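Local structure of prolyl-tRNA synthetase (Giardia lamblia ATCC 50803, 3IAL) at residues R383-G386 / K387-R391; L354-Y357 / E358-V362; N494-P497 / G498-C501. The protein probably joins L-proline to its tRNA at the expense of ATP, and is captured here with the prolyl-adenylate intermediate bound. One frame throughout, in Å; residues are numbered along the deposited sequence.

Contact 1 (R383-G386 / K387-R391); sequences RDVG and KDQKR
Val385 and Gln389 cross at about a right angle on the surface of a turn. The valine meets the end of the glutamine amide with one methyl: Val385 CG1 lies 3.6 Å from Gln389 OE1. CB of the valine is almost as near to the same oxygen. The other methyl serves a different partner. Val385 CG2 stands 4.1 Å from Arg391 NH1, and these two side chains also cross nearly perpendicularly. The methyl approaches the guanidinium obliquely. Gln389 CG is anti to its own carbonyl carbon (chi1 -58°) and the chain runs straight beyond it. This carries the amide out to the valine.

Arg391 bends at chi2 (90°) and doubles back on the turn. Arg391 NH1 donates to Gln389 O at 2.6 Å, in the carbonyl plane and close to the guanidinium plane. NE of the same group forms a salt bridge with Glu420 of helix 416-438, so two bonds fix how the guanidinium is turned.

The backbone beneath is held by Gln389 N, which donates to Gly386 O at 3.2 Å with an angle of 148° at the hydrogen. The donor sits above the carbonyl plane. Lys390 N adds a bond to Lys387 O, 3.1 Å long. Gly386 has a positive phi, and a short 3-10 segment follows at 387-388. The whole is the hairpin connection between the antiparallel strands 377-382 and 391-394 of the anticodon-binding domain.

Asp384 reaches the long helix too, through a salt bridge with Arg427. Polar bonds thus set the shape of this connection, while the side-chain packing across it centres on Val385. The acidic partners probably offset the positive charge of Arg391 and the nearby Arg427.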
loop_
_atom_site.group_PDB
_atom_site.type_symbol
_atom_site.label_atom_id
_atom_site.label_comp_id
_atom_site.label_asym_id
_atom_site.label_seq_id
_atom_site.Cartn_x
_atom_site.Cartn_y
_atom_site.Cartn_z
ATOM N N ARG B 383 28.439 -4.898 -4.116
ATOM C CA ARG B 383 28.378 -3.613 -4.812
ATOM C C ARG B 383 29.288 -2.527 -4.223
ATOM O O ARG B 383 29.829 -1.712 -4.961
ATOM C CB ARG B 383 26.918 -3.115 -4.834
ATOM C CG ARG B 383 26.705 -1.723 -5.392
ATOM C CD ARG B 383 27.194 -1.581 -6.830
ATOM N NE ARG B 383 26.969 -0.224 -7.310
ATOM C CZ ARG B 383 27.773 0.816 -7.088
ATOM N NH1 ARG B 383 28.909 0.686 -6.396
ATOM N NH2 ARG B 383 27.436 2.008 -7.570
ATOM N N ASP B 384 29.437 -2.501 -2.900
ATOM C CA ASP B 384 30.154 -1.406 -2.238
ATOM C C ASP B 384 31.673 -1.472 -2.382
ATOM O O ASP B 384 32.330 -0.435 -2.358
ATOM C CB ASP B 384 29.786 -1.329 -0.759
ATOM C CG ASP B 384 30.214 -2.566 0.018
ATOM O OD1 ASP B 384 30.160 -3.678 -0.554
ATOM O OD2 ASP B 384 30.603 -2.417 1.199
ATOM N N VAL B 385 32.222 -2.677 -2.517
ATOM C CA VAL B 385 33.679 -2.866 -2.634
ATOM C C VAL B 385 34.108 -3.197 -4.060
ATOM O O VAL B 385 35.235 -2.891 -4.460
ATOM C CB VAL B 385 34.203 -3.979 -1.688
ATOM C CG1 VAL B 385 34.183 -3.501 -0.244
ATOM C CG2 VAL B 385 33.402 -5.272 -1.857
ATOM N N GLY B 386 33.221 -3.855 -4.804
ATOM C CA GLY B 386 33.408 -4.059 -6.234
ATOM C C GLY B 386 34.357 -5.177 -6.633
ATOM O O GLY B 386 34.687 -6.066 -5.834
ATOM N N LYS B 387 34.791 -5.107 -7.890
ATOM C CA LYS B 387 35.590 -6.148 -8.547
ATOM C C LYS B 387 36.887 -6.470 -7.800
ATOM O O LYS B 387 37.304 -7.630 -7.748
ATOM C CB LYS B 387 35.929 -5.707 -9.984
ATOM C CG LYS B 387 35.943 -6.829 -11.020
ATOM C CD LYS B 387 36.799 -6.477 -12.246
ATOM C CE LYS B 387 36.316 -5.212 -12.977
ATOM N NZ LYS B 387 34.946 -5.342 -13.559
ATOM N N ASP B 388 37.517 -5.444 -7.227
ATOM C CA ASP B 388 38.841 -5.590 -6.599
ATOM C C ASP B 388 38.829 -6.581 -5.435
ATOM O O ASP B 388 39.848 -7.211 -5.154
ATOM C CB ASP B 388 39.384 -4.230 -6.129
ATOM C CG ASP B 388 39.671 -3.278 -7.286
ATOM O OD1 ASP B 388 39.700 -3.739 -8.450
ATOM O OD2 ASP B 388 39.866 -2.065 -7.035
ATOM N N GLN B 389 37.679 -6.717 -4.775
ATOM C CA GLN B 389 37.521 -7.651 -3.663
ATOM C C GLN B 389 36.448 -8.707 -3.962
ATOM O O GLN B 389 35.625 -9.032 -3.111
ATOM C CB GLN B 389 37.198 -6.881 -2.378
ATOM C CG GLN B 389 38.260 -5.846 -2.002
ATOM C CD GLN B 389 37.928 -5.090 -0.725
ATOM O OE1 GLN B 389 37.756 -3.868 -0.735
ATOM N NE2 GLN B 389 37.837 -5.816 0.382
ATOM N N LYS B 390 36.479 -9.250 -5.176
ATOM C CA LYS B 390 35.603 -10.356 -5.558
ATOM C C LYS B 390 35.836 -11.574 -4.670
ATOM O O LYS B 390 36.960 -11.802 -4.204
ATOM C CB LYS B 390 35.841 -10.752 -7.017
ATOM C CG LYS B 390 37.175 -11.444 -7.270
ATOM C CD LYS B 390 37.401 -11.738 -8.747
ATOM C CE LYS B 390 38.724 -12.463 -8.954
ATOM N NZ LYS B 390 38.991 -12.772 -10.386
ATOM N N ARG B 391 34.773 -12.344 -4.441
ATOM C CA ARG B 391 34.862 -13.592 -3.685
ATOM C C ARG B 391 34.686 -14.785 -4.612
ATOM O O ARG B 391 33.726 -14.850 -5.385
ATOM C CB ARG B 391 33.789 -13.656 -2.592
ATOM C CG ARG B 391 33.979 -12.657 -1.459
ATOM C CD ARG B 391 33.282 -11.327 -1.719
ATOM N NE ARG B 391 33.042 -10.619 -0.459
ATOM C CZ ARG B 391 33.724 -9.563 -0.016
ATOM N NH1 ARG B 391 34.710 -9.025 -0.727
ATOM N NH2 ARG B 391 33.405 -9.031 1.162
#

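Contact 2 (L354-Y357 / E358-V362); sequences LYYY and ELKGV
Lys360 lies over one face of the Tyr356 ring in a CH-pi contact. Lys360 CG is 4.0 Å from the centroid of the Tyr356 ring, 11° off the normal. The lysine chain bends at chi2 and chi3, which brings Lys360 CE to 3.6 Å from Tyr356 OH. The ammonium goes on to Ala35 O and also makes a cation-pi contact with Tyr53.

The other two pairs are apolar. Tyr355 and Leu359 run side by side, with Tyr355 CZ 4.2 Å from Leu359 CD2. Tyr357 and Val362 do likewise, with Tyr357 CD1 4.0 Å from Val362 CG2.

Helical backbone bonds join Glu358 N to Leu354 O, Leu359 N to Tyr355 O and Lys360 N to Tyr356 O. Helix 350-359 of the anticodon-binding domain then ends in a Schellman motif, with Gly361 at positive phi (68°). Val362 N closes it by donating to Tyr357 O at 3.1 Å, nearly in line with the carbonyl.

A water bridges the same end. The water donates to Val362 O at 2.6 Å and more weakly to Tyr357 O.

The hydroxyls of Tyr355 and Tyr357 bond to Phe15 N and Asp343 OD2, respectively.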
loop_
_atom_site.group_PDB
_atom_site.type_symbol
_atom_site.label_atom_id
_atom_site.label_comp_id
_atom_site.label_asym_id
_atom_site.label_seq_id
_atom_site.Cartn_x
_atom_site.Cartn_y
_atom_site.Cartn_z
ATOM N N LEU B 354 27.811 -4.555 -16.290
ATOM C CA LEU B 354 28.314 -4.138 -14.988
ATOM C C LEU B 354 27.989 -2.681 -14.704
ATOM O O LEU B 354 27.507 -2.367 -13.628
ATOM C CB LEU B 354 29.826 -4.367 -14.879
ATOM C CG LEU B 354 30.291 -5.825 -14.845
ATOM C CD1 LEU B 354 31.752 -5.924 -14.394
ATOM C CD2 LEU B 354 29.396 -6.655 -13.947
ATOM N N TYR B 355 28.256 -1.807 -15.672
ATOM C CA TYR B 355 27.865 -0.406 -15.577
ATOM C C TYR B 355 26.423 -0.262 -15.100
ATOM O O TYR B 355 26.148 0.488 -14.160
ATOM C CB TYR B 355 28.007 0.299 -16.936
ATOM C CG TYR B 355 27.293 1.633 -16.989
ATOM C CD1 TYR B 355 27.839 2.761 -16.367
ATOM C CD2 TYR B 355 26.062 1.768 -17.630
ATOM C CE1 TYR B 355 27.192 3.988 -16.398
ATOM C CE2 TYR B 355 25.396 3.004 -17.670
ATOM C CZ TYR B 355 25.970 4.106 -17.050
ATOM O OH TYR B 355 25.338 5.327 -17.074
ATOM N N TYR B 356 25.518 -0.983 -15.766
ATOM C CA TYR B 356 24.083 -0.875 -15.518
ATOM C C TYR B 356 23.696 -1.367 -14.122
ATOM O O TYR B 356 22.999 -0.667 -13.395
ATOM C CB TYR B 356 23.299 -1.642 -16.591
ATOM C CG TYR B 356 21.796 -1.670 -16.386
ATOM C CD1 TYR B 356 20.998 -0.599 -16.782
ATOM C CD2 TYR B 356 21.172 -2.772 -15.805
ATOM C CE1 TYR B 356 19.616 -0.620 -16.601
ATOM C CE2 TYR B 356 19.784 -2.804 -15.611
ATOM C CZ TYR B 356 19.016 -1.724 -16.015
ATOM O OH TYR B 356 17.651 -1.743 -15.840
ATOM N N TYR B 357 24.141 -2.566 -13.756
ATOM C CA TYR B 357 23.793 -3.142 -12.456
ATOM C C TYR B 357 24.429 -2.390 -11.293
ATOM O O TYR B 357 23.829 -2.292 -10.219
ATOM C CB TYR B 357 24.082 -4.654 -12.408
ATOM C CG TYR B 357 23.171 -5.401 -13.358
ATOM C CD1 TYR B 357 21.789 -5.330 -13.210
ATOM C CD2 TYR B 357 23.677 -6.133 -14.425
ATOM C CE1 TYR B 357 20.935 -5.985 -14.080
ATOM C CE2 TYR B 357 22.825 -6.789 -15.312
ATOM C CZ TYR B 357 21.450 -6.706 -15.132
ATOM O OH TYR B 357 20.572 -7.339 -15.990
ATOM N N GLU B 358 25.609 -1.819 -11.514
ATOM C CA GLU B 358 26.217 -0.971 -10.495
ATOM C C GLU B 358 25.494 0.372 -10.392
ATOM O O GLU B 358 25.258 0.860 -9.289
ATOM C CB GLU B 358 27.717 -0.815 -10.739
ATOM C CG GLU B 358 28.455 -2.160 -10.533
ATOM C CD GLU B 358 29.944 -2.018 -10.266
ATOM O OE1 GLU B 358 30.509 -0.919 -10.492
ATOM O OE2 GLU B 358 30.545 -3.025 -9.822
ATOM N N LEU B 359 25.120 0.944 -11.536
ATOM C CA LEU B 359 24.279 2.154 -11.573
ATOM C C LEU B 359 23.000 1.957 -10.753
ATOM O O LEU B 359 22.594 2.846 -10.011
ATOM C CB LEU B 359 23.916 2.506 -13.020
ATOM C CG LEU B 359 23.042 3.736 -13.259
ATOM C CD1 LEU B 359 23.851 4.996 -13.023
ATOM C CD2 LEU B 359 22.481 3.711 -14.670
ATOM N N LYS B 360 22.388 0.781 -10.888
ATOM C CA LYS B 360 21.118 0.471 -10.225
ATOM C C LYS B 360 21.304 -0.053 -8.800
ATOM O O LYS B 360 20.330 -0.362 -8.122
ATOM C CB LYS B 360 20.334 -0.557 -11.042
ATOM C CG LYS B 360 20.069 -0.155 -12.483
ATOM C CD LYS B 360 18.922 0.831 -12.605
ATOM C CE LYS B 360 17.571 0.150 -12.792
ATOM N NZ LYS B 360 16.513 1.153 -13.171
ATOM N N GLY B 361 22.556 -0.179 -8.368
ATOM C CA GLY B 361 22.894 -0.520 -6.997
ATOM C C GLY B 361 22.548 -1.915 -6.528
ATOM O O GLY B 361 22.328 -2.126 -5.330
ATOM N N VAL B 362 22.524 -2.881 -7.446
ATOM C CA VAL B 362 22.239 -4.273 -7.071
ATOM C C VAL B 362 23.317 -4.763 -6.093
ATOM O O VAL B 362 24.487 -4.715 -6.417
ATOM C CB VAL B 362 22.178 -5.206 -8.304
ATOM C CG1 VAL B 362 21.921 -6.673 -7.873
ATOM C CG2 VAL B 362 21.106 -4.730 -9.268
HETATM O O HOH W 1 25.846 -4.411 -8.655
#

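Contact 3 (N494-P497 / G498-C501); sequences NVLP and GEVC
Glu499 extends its side chain across Val495 and Leu496, crossing them at a slant. Glu499 CB lies 3.5 Å from Leu496 O and also touches Val495 CG2. CG is anti to the backbone N (chi1 -152°), and the chain stays extended to the carboxylate. At the tip, OE1 does the touching. Leu496 CB is 3.5 Å from Glu499 OE1, and Leu496 CD1 is 3.7 Å from it. Val495 CG2 approaches Glu499 OE1 at 3.8 Å. The backbone Leu496 N is also near, 3.6 Å from Glu499 OE1. The hydrogen-bond partner of OE1 lies beyond the turn: Tyr511 OH, on strand 510-515. That hydroxyl also forms a weak hydrogen bond with Leu496 N.

The backbone makes a type II beta turn from Leu496 to Glu499. Pro497 and Gly498 hold the two central positions, the glycine with a positive phi of 81°. The closing bond from Glu499 N to Leu496 O is weak, at 3.3 Å. The turn lies on the surface of the C-terminal domain.

The tyrosine hydroxyl thus links the Glu499 side chain, and more weakly the Leu496 backbone, to strand 510-515. Its bond to OE1 probably offsets in part the largely aliphatic surroundings of that oxygen.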
loop_
_atom_site.group_PDB
_atom_site.type_symbol
_atom_site.label_atom_id
_atom_site.label_comp_id
_atom_site.label_asym_id
_atom_site.label_seq_id
_atom_site.Cartn_x
_atom_site.Cartn_y
_atom_site.Cartn_z
ATOM N N ASN B 494 23.350 15.000 28.893
ATOM C CA ASN B 494 23.419 15.871 30.068
ATOM C C ASN B 494 24.684 16.722 30.096
ATOM O O ASN B 494 25.792 16.219 29.915
ATOM C CB ASN B 494 23.241 15.075 31.367
ATOM C CG ASN B 494 21.856 15.267 31.972
ATOM O OD1 ASN B 494 21.421 16.400 32.191
ATOM N ND2 ASN B 494 21.159 14.165 32.239
ATOM N N VAL B 495 24.490 18.023 30.297
ATOM C CA VAL B 495 25.591 18.970 30.291
ATOM C C VAL B 495 26.431 18.794 31.549
ATOM O O VAL B 495 25.910 18.495 32.628
ATOM C CB VAL B 495 25.104 20.437 30.167
ATOM C CG1 VAL B 495 24.292 20.856 31.389
ATOM C CG2 VAL B 495 26.287 21.376 29.964
ATOM N N LEU B 496 27.737 18.957 31.390
ATOM C CA LEU B 496 28.654 18.884 32.506
ATOM C C LEU B 496 28.454 20.140 33.346
ATOM O O LEU B 496 28.255 21.218 32.797
ATOM C CB LEU B 496 30.093 18.789 31.997
ATOM C CG LEU B 496 30.388 17.554 31.133
ATOM C CD1 LEU B 496 31.691 17.717 30.356
ATOM C CD2 LEU B 496 30.418 16.303 32.009
ATOM N N PRO B 497 28.474 20.007 34.684
ATOM C CA PRO B 497 28.329 21.230 35.479
ATOM C C PRO B 497 29.501 22.183 35.241
ATOM O O PRO B 497 30.624 21.738 34.996
ATOM C CB PRO B 497 28.302 20.719 36.923
ATOM C CG PRO B 497 28.935 19.368 36.877
ATOM C CD PRO B 497 28.631 18.807 35.524
ATOM N N GLY B 498 29.225 23.482 35.268
ATOM C CA GLY B 498 30.259 24.491 35.068
ATOM C C GLY B 498 30.628 24.771 33.621
ATOM O O GLY B 498 31.466 25.630 33.357
ATOM N N GLU B 499 30.011 24.064 32.678
ATOM C CA GLU B 499 30.213 24.360 31.261
ATOM C C GLU B 499 29.466 25.656 30.945
ATOM O O GLU B 499 28.426 25.933 31.540
ATOM C CB GLU B 499 29.730 23.199 30.386
ATOM C CG GLU B 499 30.466 23.086 29.048
ATOM C CD GLU B 499 30.480 21.677 28.468
ATOM O OE1 GLU B 499 29.957 20.738 29.108
ATOM O OE2 GLU B 499 31.039 21.508 27.367
ATOM N N VAL B 500 30.012 26.462 30.042
ATOM C CA VAL B 500 29.414 27.757 29.718
ATOM C C VAL B 500 28.883 27.782 28.295
ATOM O O VAL B 500 29.386 27.081 27.421
ATOM C CB VAL B 500 30.409 28.932 29.907
ATOM C CG1 VAL B 500 30.803 29.073 31.401
ATOM C CG2 VAL B 500 31.643 28.760 29.005
ATOM N N CYS B 501 27.860 28.603 28.085
ATOM C CA CYS B 501 27.240 28.786 26.781
ATOM C C CYS B 501 28.241 29.383 25.808
ATOM O O CYS B 501 28.847 30.412 26.103
ATOM C CB CYS B 501 26.025 29.709 26.912
ATOM S SG CYS B 501 25.256 30.247 25.362
#

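Overall arrangement
From the N terminus, contact 2 comes first and ends helix 350-359 just before strand 364-369. Contact 1 follows, turning the chain from strand 377-382 into strand 391-394. Contact 3 comes last, in the loop between strands 485-489 and 510-515. The three are in series; none nests or crosses. Contacts 1 and 2 share the anticodon-binding domain and touch. Arg383 NE probably hydrogen-bonds Glu358 O, 2.8 Å away, tying the hairpin connection to the helix end. Lys387 also packs on Leu354. Contact 3 belongs to the C-terminal domain. Its centre is about 47 Å from that of contact 1 and about 49 Å from that of contact 2.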